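Probable TonB-dependent receptor (Pseudomonas aeruginosa, PDB 4K3F) probably serves as the lipid-anchored periplasmic methionine-binding protein of an uptake system, holding selenomethionine in its cleft in this crystal. Local coordinates at residues A[108-113]-A[133-138]; A[103-108]-A[166-171]. One frame throughout, in Å; residues are numbered along the deposited sequence.

Contact 1: residues A[108-113]-A[133-138]; sequences NDATNG and SITATP. With MSE (selenomethionine), chain B.
The flat peptide carbonyl of Ile134 points at Thr111 O, whereas that of Thr111 is turned well aside; the oxygens are 4.0 Å apart. Two acceptors cannot bond directly, and water 2 joins them by donating to both, 2.7 Å from Thr111 O and 2.7 Å from Ile134 O. Water 1 bridges Ala110 O and Ala136 O in a similar way, although it has more acceptors nearby than protons to give. Beside these bridges Thr111 and Thr135 run alongside each other in the same direction and meet methyl to methyl, CG2 to CG2, at 3.8 Å. The opposing loop is a type I turn running from Ser133 to Ala136, tightened by an ST turn in which Ser133 OG accepts from Thr135 N at 3.1 Å.

The other flat groups belong to the first helical turn. Above the carboxylate plane of Asp109, 48° out of it, comes Asn112 N, 3.1 Å from OD2; on the syn side of that oxygen sits Asn112 ND2, 2.9 Å away. Asp109 is thus the N-cap of helix 110-122, and a short acid suits a place where backbone N-H groups lack partners. Asn112 sets CG anti to its carbonyl carbon (chi1 -66°), and its amide presents ND2 to the ligand selenium, MSE SE, at 3.5 Å. Asn112 OD1 accepts a hydrogen bond from His59.

The positive pole of the helix probably favours an ionised Asp109, one oxygen of which caps the helix through Asn112 N and steadies the amide of this pocket residue through ND2, while water alone carries the polar link to the loop.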
loop_
_atom_site.group_PDB
_atom_site.type_symbol
_atom_site.label_atom_id
_atom_site.label_comp_id
_atom_site.label_asym_id
_atom_site.label_seq_id
_atom_site.Cartn_x
_atom_site.Cartn_y
_atom_site.Cartn_z
ATOM N N ASN A 108 -8.779 -8.151 3.965
ATOM C CA ASN A 108 -9.312 -8.582 5.279
ATOM C C ASN A 108 -8.514 -8.059 6.475
ATOM O O ASN A 108 -8.826 -8.388 7.615
ATOM C CB ASN A 108 -9.485 -10.101 5.361
ATOM C CG ASN A 108 -8.173 -10.870 5.325
ATOM O OD1 ASN A 108 -7.083 -10.315 5.231
ATOM N ND2 ASN A 108 -8.278 -12.167 5.516
ATOM N N ASP A 109 -7.521 -7.207 6.237
ATOM C CA ASP A 109 -6.830 -6.552 7.350
ATOM C C ASP A 109 -7.555 -5.227 7.706
ATOM O O ASP A 109 -8.247 -4.630 6.889
ATOM C CB ASP A 109 -5.348 -6.271 7.046
ATOM C CG ASP A 109 -5.171 -5.345 5.910
ATOM O OD1 ASP A 109 -5.350 -5.764 4.744
ATOM O OD2 ASP A 109 -4.851 -4.179 6.159
ATOM N N ALA A 110 -7.422 -4.797 8.947
ATOM C CA ALA A 110 -8.282 -3.727 9.429
ATOM C C ALA A 110 -8.177 -2.420 8.612
ATOM O O ALA A 110 -9.206 -1.789 8.271
ATOM C CB ALA A 110 -7.994 -3.440 10.909
ATOM N N THR A 111 -6.952 -1.978 8.310
ATOM C CA THR A 111 -6.793 -0.693 7.643
ATOM C C THR A 111 -7.050 -0.723 6.142
ATOM O O THR A 111 -7.662 0.181 5.619
ATOM C CB THR A 111 -5.454 -0.003 7.956
ATOM O OG1 THR A 111 -4.341 -0.768 7.455
ATOM C CG2 THR A 111 -5.313 0.156 9.451
ATOM N N ASN A 112 -6.609 -1.752 5.453
ATOM C CA ASN A 112 -6.906 -1.825 4.024
ATOM C C ASN A 112 -8.363 -2.224 3.727
ATOM O O ASN A 112 -8.924 -1.779 2.710
ATOM C CB ASN A 112 -5.877 -2.663 3.286
ATOM C CG ASN A 112 -4.523 -2.029 3.308
ATOM O OD1 ASN A 112 -4.285 -0.987 2.681
ATOM N ND2 ASN A 112 -3.624 -2.670 3.989
ATOM N N GLY A 113 -8.968 -3.001 4.629
ATOM C CA GLY A 113 -10.408 -3.283 4.564
ATOM C C GLY A 113 -11.201 -1.987 4.763
ATOM O O GLY A 113 -12.083 -1.662 3.976
ATOM N N SER A 133 -14.669 5.705 11.120
ATOM C CA SER A 133 -13.237 5.947 11.092
ATOM C C SER A 133 -12.647 5.232 9.900
ATOM O O SER A 133 -13.365 4.532 9.184
ATOM C CB SER A 133 -12.589 5.416 12.384
ATOM O OG SER A 133 -12.497 4.012 12.326
ATOM N N ILE A 134 -11.329 5.357 9.694
ATOM C CA ILE A 134 -10.669 4.655 8.601
ATOM C C ILE A 134 -10.437 3.136 8.878
ATOM O O ILE A 134 -9.971 2.431 8.004
ATOM C CB ILE A 134 -9.401 5.371 8.103
ATOM C CG1 ILE A 134 -8.291 5.288 9.151
ATOM C CG2 ILE A 134 -9.738 6.813 7.685
ATOM C CD1 ILE A 134 -6.931 5.686 8.625
ATOM N N THR A 135 -10.862 2.653 10.050
ATOM C CA THR A 135 -10.918 1.214 10.281
ATOM C C THR A 135 -12.384 0.735 10.335
ATOM O O THR A 135 -12.715 -0.196 11.076
ATOM C CB THR A 135 -10.134 0.776 11.521
ATOM O OG1 THR A 135 -10.374 1.694 12.590
ATOM C CG2 THR A 135 -8.643 0.811 11.239
ATOM N N ALA A 136 -13.254 1.373 9.553
ATOM C CA ALA A 136 -14.605 0.891 9.398
ATOM C C ALA A 136 -14.637 -0.565 8.987
ATOM O O ALA A 136 -13.717 -1.055 8.319
ATOM C CB ALA A 136 -15.364 1.742 8.391
ATOM N N THR A 137 -15.710 -1.248 9.392
ATOM C CA THR A 137 -15.970 -2.627 9.001
ATOM C C THR A 137 -17.335 -2.725 8.329
ATOM O O THR A 137 -18.112 -1.778 8.385
ATOM C CB THR A 137 -15.979 -3.556 10.228
ATOM O OG1 THR A 137 -17.124 -3.278 11.043
ATOM C CG2 THR A 137 -14.687 -3.377 11.033
ATOM N N PRO A 138 -17.638 -3.876 7.707
ATOM C CA PRO A 138 -18.970 -4.045 7.101
ATOM C C PRO A 138 -20.148 -3.831 8.024
ATOM O O PRO A 138 -21.236 -3.469 7.540
ATOM C CB PRO A 138 -18.919 -5.476 6.579
ATOM C CG PRO A 138 -17.483 -5.666 6.213
ATOM C CD PRO A 138 -16.763 -5.004 7.353
HETATM N N MSE B 300 1.497 -0.457 -1.060
HETATM C CA MSE B 300 0.249 -0.764 -0.303
HETATM C C MSE B 300 -0.696 0.413 -0.521
HETATM O O MSE B 300 -0.261 1.567 -0.456
HETATM O OXT MSE B 300 -1.896 0.212 -0.746
HETATM C CB MSE B 300 0.522 -0.975 1.195
HETATM C CG MSE B 300 -0.728 -1.318 1.969
HETATM SE SE MSE B 300 -0.340 -1.397 3.893
HETATM C CE MSE B 300 0.755 -2.935 3.936
HETATM O O HOH W 1 -11.674 -2.681 9.056
HETATM O O HOH W 2 -7.743 2.688 6.582
#

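Contact 2: residues A[103-108]-A[166-171]; sequences TVVIPN and DMALIN. With MSE (selenomethionine), chain B.
Thr103 holds OG1 between its backbone N and carbonyl carbon (chi1 53°), and Asp166 swings CG anti to its own carbonyl carbon (chi1 -63°); the side chains cross at about a right angle, and each accepts from the other residue's backbone N-H. Thr103 N donates to Asp166 OD2 at 3.0 Å, on the carboxylate's anti side, and Asp166 N donates to Thr103 OG1 at 3.1 Å.

From here the strands run parallel, as neighbours in the mixed sheet of the second lobe, with 149-153 on the other side of 103-107, consistent with the periplasmic-binding-protein fold. Met167 N bonds to Thr103 O, Val105 N reaches Met167 O at 2.9 Å, and Leu169 N meets Val105 O at 3.0 Å. On one face the bent end of Met167, a selenomethionine, lays CE 3.9 Å from Val104 CG1, beneath helix 110-122. On the other, Val105 CG1 presses on Ala168 CB at 3.4 Å, a close approach that the single methyl of Ala168 suits, with Leu158 and Val161 of helix 158-161 packing on Val105.

Pro107 brings no N-H to continue the pattern. Its CD lies 3.5 Å from Leu169 O, a buried oxygen without a hydrogen-bond partner. Beyond it Asn171 ND2 donates to the ligand carboxylate, MSE OXT, at 2.9 Å and nearly straight (169°). Just past the paired residues, a neutral amide thus holds the ligand carboxylate.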
loop_
_atom_site.group_PDB
_atom_site.type_symbol
_atom_site.label_atom_id
_atom_site.label_comp_id
_atom_site.label_asym_id
_atom_site.label_seq_id
_atom_site.Cartn_x
_atom_site.Cartn_y
_atom_site.Cartn_z
ATOM N N THR A 103 -20.892 -9.545 -5.696
ATOM C CA THR A 103 -19.805 -9.904 -4.844
ATOM C C THR A 103 -18.674 -8.923 -5.048
ATOM O O THR A 103 -18.147 -8.772 -6.154
ATOM C CB THR A 103 -19.335 -11.357 -5.076
ATOM O OG1 THR A 103 -19.057 -11.582 -6.474
ATOM C CG2 THR A 103 -20.408 -12.329 -4.601
ATOM N N VAL A 104 -18.288 -8.287 -3.953
ATOM C CA VAL A 104 -17.204 -7.286 -3.951
ATOM C C VAL A 104 -16.199 -7.683 -2.882
ATOM O O VAL A 104 -16.514 -7.672 -1.683
ATOM C CB VAL A 104 -17.787 -5.895 -3.672
ATOM C CG1 VAL A 104 -16.720 -4.834 -3.649
ATOM C CG2 VAL A 104 -18.823 -5.551 -4.737
ATOM N N VAL A 105 -14.986 -8.024 -3.303
ATOM C CA VAL A 105 -13.976 -8.489 -2.363
ATOM C C VAL A 105 -13.030 -7.334 -2.006
ATOM O O VAL A 105 -12.670 -6.517 -2.859
ATOM C CB VAL A 105 -13.234 -9.753 -2.859
ATOM C CG1 VAL A 105 -12.432 -9.480 -4.127
ATOM C CG2 VAL A 105 -12.382 -10.340 -1.759
ATOM N N ILE A 106 -12.684 -7.272 -0.731
ATOM C CA ILE A 106 -11.778 -6.247 -0.212
ATOM C C ILE A 106 -10.743 -6.934 0.687
ATOM O O ILE A 106 -10.918 -8.076 1.079
ATOM C CB ILE A 106 -12.588 -5.180 0.584
ATOM C CG1 ILE A 106 -13.114 -5.741 1.897
ATOM C CG2 ILE A 106 -13.703 -4.591 -0.296
ATOM C CD1 ILE A 106 -13.876 -4.753 2.765
ATOM N N PRO A 107 -9.667 -6.241 1.014
ATOM C CA PRO A 107 -8.716 -6.852 1.942
ATOM C C PRO A 107 -9.284 -7.123 3.331
ATOM O O PRO A 107 -10.148 -6.410 3.801
ATOM C CB PRO A 107 -7.579 -5.812 2.022
ATOM C CG PRO A 107 -7.683 -5.045 0.735
ATOM C CD PRO A 107 -9.167 -4.965 0.447
ATOM N N ASN A 108 -8.779 -8.151 3.965
ATOM C CA ASN A 108 -9.312 -8.582 5.279
ATOM C C ASN A 108 -8.514 -8.059 6.475
ATOM O O ASN A 108 -8.826 -8.388 7.615
ATOM C CB ASN A 108 -9.485 -10.101 5.361
ATOM C CG ASN A 108 -8.173 -10.870 5.325
ATOM O OD1 ASN A 108 -7.083 -10.315 5.231
ATOM N ND2 ASN A 108 -8.278 -12.167 5.516
ATOM N N ASP A 166 -17.547 -10.150 -8.781
ATOM C CA ASP A 166 -18.009 -9.049 -9.586
ATOM C C ASP A 166 -17.074 -7.858 -9.543
ATOM O O ASP A 166 -17.000 -7.106 -10.522
ATOM C CB ASP A 166 -19.431 -8.692 -9.157
ATOM C CG ASP A 166 -20.419 -9.858 -9.415
ATOM O OD1 ASP A 166 -20.279 -10.552 -10.452
ATOM O OD2 ASP A 166 -21.308 -10.114 -8.577
HETATM N N MSE A 167 -16.422 -7.622 -8.386
HETATM C CA MSE A 167 -15.485 -6.492 -8.263
HETATM C C MSE A 167 -14.514 -6.809 -7.131
HETATM O O MSE A 167 -14.917 -7.431 -6.118
HETATM C CB MSE A 167 -16.250 -5.192 -8.005
HETATM C CG MSE A 167 -15.397 -3.935 -8.097
HETATM SE SE MSE A 167 -16.484 -2.328 -8.313
HETATM C CE MSE A 167 -17.308 -2.363 -6.546
ATOM N N ALA A 168 -13.295 -6.307 -7.276
ATOM C CA ALA A 168 -12.256 -6.411 -6.264
ATOM C C ALA A 168 -11.546 -5.092 -6.073
ATOM O O ALA A 168 -11.206 -4.406 -7.027
ATOM C CB ALA A 168 -11.270 -7.512 -6.591
ATOM N N LEU A 169 -11.343 -4.727 -4.810
ATOM C CA LEU A 169 -10.601 -3.513 -4.477
ATOM C C LEU A 169 -9.210 -3.964 -4.064
ATOM O O LEU A 169 -9.052 -4.591 -3.024
ATOM C CB LEU A 169 -11.307 -2.702 -3.382
ATOM C CG LEU A 169 -12.443 -1.778 -3.895
ATOM C CD1 LEU A 169 -13.580 -2.566 -4.526
ATOM C CD2 LEU A 169 -12.944 -0.895 -2.765
ATOM N N ILE A 170 -8.232 -3.651 -4.905
ATOM C CA ILE A 170 -6.914 -4.293 -4.858
ATOM C C ILE A 170 -5.849 -3.253 -4.624
ATOM O O ILE A 170 -5.802 -2.253 -5.333
ATOM C CB ILE A 170 -6.614 -4.998 -6.167
ATOM C CG1 ILE A 170 -7.738 -6.012 -6.434
ATOM C CG2 ILE A 170 -5.259 -5.662 -6.093
ATOM C CD1 ILE A 170 -7.595 -6.750 -7.730
ATOM N N ASN A 171 -5.024 -3.479 -3.604
ATOM C CA ASN A 171 -3.889 -2.614 -3.322
ATOM C C ASN A 171 -3.044 -2.486 -4.572
ATOM O O ASN A 171 -2.749 -3.478 -5.285
ATOM C CB ASN A 171 -3.029 -3.154 -2.188
ATOM C CG ASN A 171 -3.761 -3.159 -0.865
ATOM O OD1 ASN A 171 -4.457 -4.142 -0.510
ATOM N ND2 ASN A 171 -3.665 -2.064 -0.149
HETATM N N MSE B 300 1.497 -0.457 -1.060
HETATM C CA MSE B 300 0.249 -0.764 -0.303
HETATM C C MSE B 300 -0.696 0.413 -0.521
HETATM O O MSE B 300 -0.261 1.567 -0.456
HETATM O OXT MSE B 300 -1.896 0.212 -0.746
HETATM C CB MSE B 300 0.522 -0.975 1.195
HETATM C CG MSE B 300 -0.728 -1.318 1.969
HETATM SE SE MSE B 300 -0.340 -1.397 3.893
HETATM C CE MSE B 300 0.755 -2.935 3.936
#

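From the N terminus the chain first builds most of the lobe around the six-stranded sheet, then crosses to the second lobe, where both contacts lie. Strand 103-107 leads into helix 110-122, so Asn108 belongs to both segment pairs. Contact 1 closes the shorter loop, bringing 133-138 back to the start of that helix; contact 2 closes a longer one through strand 149-153 and helix 158-161, and the first loop lies within it. Contact 2 joins two neighbouring inner strands of the five-stranded sheet; contact 1 ties the 133-138 loop to the helix that covers one face of that sheet. They meet where Asn112 packs on Pro107 and approaches Asn171, both asparagines facing the ligand from this lobe.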